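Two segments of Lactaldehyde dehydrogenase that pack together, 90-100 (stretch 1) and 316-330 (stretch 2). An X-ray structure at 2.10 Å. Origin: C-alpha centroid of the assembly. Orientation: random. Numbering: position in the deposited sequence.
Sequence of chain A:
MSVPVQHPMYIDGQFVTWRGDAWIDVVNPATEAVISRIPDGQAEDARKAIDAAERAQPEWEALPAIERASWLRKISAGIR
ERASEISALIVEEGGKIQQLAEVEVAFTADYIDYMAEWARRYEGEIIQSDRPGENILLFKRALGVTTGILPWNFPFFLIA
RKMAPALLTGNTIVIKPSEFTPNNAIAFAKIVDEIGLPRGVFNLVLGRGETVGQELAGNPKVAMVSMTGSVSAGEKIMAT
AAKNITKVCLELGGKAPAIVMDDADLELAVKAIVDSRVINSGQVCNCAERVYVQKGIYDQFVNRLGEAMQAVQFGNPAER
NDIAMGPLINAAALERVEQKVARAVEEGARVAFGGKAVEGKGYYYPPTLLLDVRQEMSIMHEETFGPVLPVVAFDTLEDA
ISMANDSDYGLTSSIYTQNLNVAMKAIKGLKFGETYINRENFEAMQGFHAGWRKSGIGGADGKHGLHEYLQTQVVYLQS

Stretch 1 90-100: IVEEGGKIQQL
Stretch 2 316-330: NPAERNDIAMGPLIN

The end of one helix, a glycine turn and the start of the next helix pack against a loop without regular helix or strand through close apolar and backbone contacts, finished by two glutamine-to-carbonyl hydrogen bonds and bridging waters; 607 Å² is buried, both sides summed. Stretch 1 is helical from Ile90 to Gly94, with Gly94 N bonded to Ile90 O (2.7 Å) and Gly95 N to Val91 O (2.9 Å). Gly95 then leaves helical geometry at phi/psi 74/12, Lys96 (-87/152) and Ile97 (-61/145) are extended, and Ile97, at the N-cap position, precedes the helix that starts at Gln98. Stretch 2 opens with a turn, Pro317 (-54/-38), Ala318 (-68/-29) and Glu319 (-104/-11), closed by Arg320 N to Asn316 O (3.0 Å). The register runs in opposite senses: Gly94 CA to Ile329 CA is 6.2 Å, Lys96 CA to Gly326 CA 5.4 Å and Ile97 CA to Pro317 CA 4.7 Å.

Gly95 sits where a side chain would be crowded: its positive phi favours glycine, and an ideal CB would lie a tight 3.1 Å from Pro327 CG. At Gly326 the steric limit is stricter, since a CB would clash, 1.9 Å from Gly95 O. Without one, Gly326 CA approaches Gly95 O at 3.4 Å in a CA-H...O contact (158° at H). The same Gly95 O lies 3.3 Å from Pro317 CG and 3.4 Å from Pro327 CD.

Pro317 (C-gamma exo) points its CA-to-CB bond toward stretch 1, and its compact, buried ring meets Val91: Val91 CG1 to Pro317 CB is 3.4 Å, with Val91 chi1 t. Lys96 O is 3.3 Å from Pro317 CB, while the Lys96 CA-to-CB bond points away. Ile97 (chi1 p, chi2 t) places CG2 3.6 Å from Ile323 O and 4.1 Å from Ile323 CG1. Ile329 (chi1 t, chi2 p) brings CD1 to 3.8 Å from Glu93 O.

Both glutamines start sideways and bring their ends nearer. Gln98 (m, t, chi3 51°) donates NE2 to Pro317 O at 2.7 Å, nearly linear at 176°; Gln99 (m, p, chi3 -9°) donates NE2 to Asn321 O at 2.9 Å and 155°. Their long side chains let the amides reach loop carbonyls, Gln98 well covered and Gln99 at the exposed edge.

Water 1 donates to Gly94 O (2.6 Å) and Pro327 O (2.8 Å). Water 2 accepts from Gln98 N (2.9 Å) and lies 2.8 Å from Arg320 O; water 3 lies 3.0 Å from Gln99 OE1 and 2.8 Å from Ile323 O.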

# COMPACT_ATOMS: atom_id res chain seq x y z
N ILE A 90 4.97 7.65 38.49
CA ILE A 90 4.03 8.47 37.74
C ILE A 90 2.95 9.08 38.66
O ILE A 90 2.66 10.28 38.59
CB ILE A 90 3.34 7.64 36.62
CG1 ILE A 90 4.41 7.11 35.66
CG2 ILE A 90 2.33 8.50 35.87
CD1 ILE A 90 3.86 6.25 34.53
N VAL A 91 2.39 8.24 39.53
CA VAL A 91 1.40 8.71 40.50
C VAL A 91 1.96 9.88 41.33
O VAL A 91 1.35 10.95 41.43
CB VAL A 91 1.02 7.58 41.49
CG1 VAL A 91 0.11 8.12 42.58
CG2 VAL A 91 0.33 6.44 40.75
N GLU A 92 3.13 9.64 41.90
CA GLU A 92 3.84 10.59 42.74
C GLU A 92 4.16 11.97 42.10
O GLU A 92 3.91 13.01 42.70
CB GLU A 92 5.12 9.94 43.24
CG GLU A 92 6.02 10.84 44.05
CD GLU A 92 7.21 10.10 44.62
OE1 GLU A 92 7.91 9.42 43.83
OE2 GLU A 92 7.44 10.19 45.84
N GLU A 93 4.72 11.96 40.89
CA GLU A 93 5.07 13.21 40.23
C GLU A 93 4.00 13.79 39.28
O GLU A 93 3.90 15.01 39.11
CB GLU A 93 6.40 13.06 39.48
CG GLU A 93 6.34 12.19 38.23
CD GLU A 93 7.71 11.89 37.64
OE1 GLU A 93 8.63 12.74 37.76
OE2 GLU A 93 7.87 10.81 37.05
N GLY A 94 3.19 12.91 38.68
CA GLY A 94 2.16 13.35 37.76
C GLY A 94 0.80 13.59 38.38
O GLY A 94 -0.06 14.24 37.78
N GLY A 95 0.59 13.06 39.58
CA GLY A 95 -0.68 13.25 40.25
C GLY A 95 -1.86 12.47 39.69
O GLY A 95 -3.01 12.75 40.03
N LYS A 96 -1.60 11.50 38.82
CA LYS A 96 -2.71 10.71 38.30
C LYS A 96 -3.06 9.51 39.21
O LYS A 96 -2.20 8.99 39.93
CB LYS A 96 -2.42 10.22 36.88
CG LYS A 96 -1.26 9.25 36.75
CD LYS A 96 -1.41 8.42 35.48
CE LYS A 96 -1.49 9.28 34.22
NZ LYS A 96 -1.89 8.48 33.03
N ILE A 97 -4.32 9.10 39.19
CA ILE A 97 -4.77 7.99 40.02
C ILE A 97 -4.06 6.66 39.72
O ILE A 97 -3.71 6.37 38.57
CB ILE A 97 -6.29 7.80 39.91
CG1 ILE A 97 -6.67 7.38 38.49
CG2 ILE A 97 -7.00 9.11 40.27
CD1 ILE A 97 -8.14 7.08 38.31
N GLN A 98 -3.83 5.88 40.77
CA GLN A 98 -3.16 4.59 40.65
C GLN A 98 -3.60 3.72 39.46
O GLN A 98 -2.76 3.18 38.75
CB GLN A 98 -3.33 3.79 41.94
CG GLN A 98 -2.57 4.33 43.14
CD GLN A 98 -2.97 3.65 44.44
OE1 GLN A 98 -2.99 2.42 44.53
NE2 GLN A 98 -3.28 4.44 45.46
N GLN A 99 -4.90 3.61 39.24
CA GLN A 99 -5.40 2.79 38.15
C GLN A 99 -4.94 3.25 36.76
O GLN A 99 -4.61 2.42 35.91
CB GLN A 99 -6.94 2.72 38.17
CG GLN A 99 -7.50 1.97 39.36
CD GLN A 99 -7.63 2.80 40.62
OE1 GLN A 99 -7.15 3.95 40.68
NE2 GLN A 99 -8.29 2.26 41.63
N LEU A 100 -4.94 4.56 36.53
CA LEU A 100 -4.50 5.07 35.24
C LEU A 100 -2.99 4.96 35.04
O LEU A 100 -2.53 4.66 33.95
CB LEU A 100 -4.98 6.51 35.06
CG LEU A 100 -6.50 6.57 35.13
CD1 LEU A 100 -6.95 8.01 35.03
CD2 LEU A 100 -7.12 5.72 34.02
N ASN A 316 -5.39 12.85 47.10
CA ASN A 316 -4.06 12.28 46.92
C ASN A 316 -4.10 10.83 46.35
O ASN A 316 -4.51 9.89 47.03
CB ASN A 316 -3.33 12.27 48.27
CG ASN A 316 -1.87 11.91 48.13
OD1 ASN A 316 -1.50 11.06 47.33
ND2 ASN A 316 -1.03 12.55 48.94
N PRO A 317 -3.64 10.66 45.09
CA PRO A 317 -3.62 9.36 44.41
C PRO A 317 -2.88 8.26 45.21
O PRO A 317 -3.29 7.10 45.21
CB PRO A 317 -2.89 9.66 43.10
CG PRO A 317 -3.18 11.10 42.88
CD PRO A 317 -3.03 11.69 44.25
N ALA A 318 -1.80 8.64 45.87
CA ALA A 318 -1.00 7.70 46.65
C ALA A 318 -1.71 7.14 47.91
O ALA A 318 -1.43 6.01 48.33
CB ALA A 318 0.32 8.35 47.05
N GLU A 319 -2.62 7.92 48.48
CA GLU A 319 -3.32 7.50 49.69
C GLU A 319 -4.77 7.04 49.47
O GLU A 319 -5.39 6.48 50.38
CB GLU A 319 -3.29 8.63 50.72
CG GLU A 319 -1.90 9.17 50.97
CD GLU A 319 -1.77 9.86 52.30
OE1 GLU A 319 -2.55 10.80 52.57
OE2 GLU A 319 -0.89 9.46 53.09
N ARG A 320 -5.28 7.28 48.28
CA ARG A 320 -6.63 6.89 47.93
C ARG A 320 -6.73 6.14 46.59
O ARG A 320 -6.44 6.71 45.54
CB ARG A 320 -7.54 8.12 47.90
CG ARG A 320 -7.70 8.80 49.24
CD ARG A 320 -9.12 8.66 49.75
NE ARG A 320 -10.03 9.55 49.04
CZ ARG A 320 -11.35 9.54 49.18
NH1 ARG A 320 -11.93 8.68 50.00
NH2 ARG A 320 -12.09 10.40 48.49
N ASN A 321 -7.11 4.88 46.65
CA ASN A 321 -7.28 4.09 45.44
C ASN A 321 -8.76 3.96 45.07
O ASN A 321 -9.15 3.10 44.28
CB ASN A 321 -6.69 2.69 45.64
CG ASN A 321 -7.49 1.85 46.61
OD1 ASN A 321 -7.68 2.24 47.76
ND2 ASN A 321 -7.97 0.71 46.15
N ASP A 322 -9.57 4.84 45.66
CA ASP A 322 -11.01 4.86 45.43
C ASP A 322 -11.52 6.21 44.87
O ASP A 322 -12.71 6.50 44.92
CB ASP A 322 -11.75 4.55 46.73
CG ASP A 322 -11.70 5.70 47.72
OD1 ASP A 322 -10.60 6.23 47.96
OD2 ASP A 322 -12.76 6.06 48.28
N ILE A 323 -10.58 7.02 44.39
CA ILE A 323 -10.91 8.32 43.82
C ILE A 323 -10.77 8.35 42.29
O ILE A 323 -9.95 7.62 41.72
CB ILE A 323 -10.02 9.44 44.39
CG1 ILE A 323 -8.55 9.14 44.09
CG2 ILE A 323 -10.26 9.57 45.89
CD1 ILE A 323 -7.61 10.29 44.42
N ALA A 324 -11.56 9.19 41.64
CA ALA A 324 -11.52 9.31 40.20
C ALA A 324 -10.65 10.47 39.69
O ALA A 324 -10.40 10.61 38.50
CB ALA A 324 -12.94 9.45 39.66
N MET A 325 -10.19 11.30 40.62
CA MET A 325 -9.39 12.46 40.25
C MET A 325 -8.25 12.83 41.22
O MET A 325 -8.42 12.79 42.44
CB MET A 325 -10.31 13.66 40.08
CG MET A 325 -9.61 14.96 39.76
SD MET A 325 -10.83 16.23 39.44
CE MET A 325 -11.56 15.56 37.92
N GLY A 326 -7.11 13.19 40.65
CA GLY A 326 -5.97 13.59 41.45
C GLY A 326 -5.80 15.10 41.36
O GLY A 326 -6.69 15.80 40.90
N PRO A 327 -4.66 15.64 41.80
CA PRO A 327 -4.45 17.09 41.74
C PRO A 327 -3.93 17.53 40.35
O PRO A 327 -3.49 16.71 39.55
CB PRO A 327 -3.40 17.31 42.81
CG PRO A 327 -2.52 16.11 42.63
CD PRO A 327 -3.54 14.98 42.50
N LEU A 328 -4.01 18.83 40.08
CA LEU A 328 -3.48 19.36 38.84
C LEU A 328 -1.93 19.34 38.90
O LEU A 328 -1.36 19.32 40.00
CB LEU A 328 -3.98 20.79 38.61
CG LEU A 328 -5.49 20.95 38.44
CD1 LEU A 328 -5.80 22.39 38.06
CD2 LEU A 328 -6.00 20.00 37.37
N ILE A 329 -1.27 19.35 37.75
CA ILE A 329 0.19 19.28 37.71
C ILE A 329 0.96 20.31 38.58
O ILE A 329 1.86 19.94 39.33
CB ILE A 329 0.72 19.34 36.25
CG1 ILE A 329 2.19 18.93 36.21
CG2 ILE A 329 0.54 20.74 35.68
CD1 ILE A 329 2.46 17.53 36.73
N ASN A 330 0.60 21.58 38.47
CA ASN A 330 1.28 22.61 39.25
C ASN A 330 0.42 23.86 39.58
O ASN A 330 -0.72 23.98 39.15
CB ASN A 330 2.56 23.06 38.54
CG ASN A 330 2.31 23.51 37.11
OD1 ASN A 330 1.35 24.23 36.84
ND2 ASN A 330 3.18 23.10 36.20
O HOH W 1 -1.52 16.42 37.52
O HOH W 2 -5.49 6.87 42.94
O HOH W 3 -7.94 5.98 42.71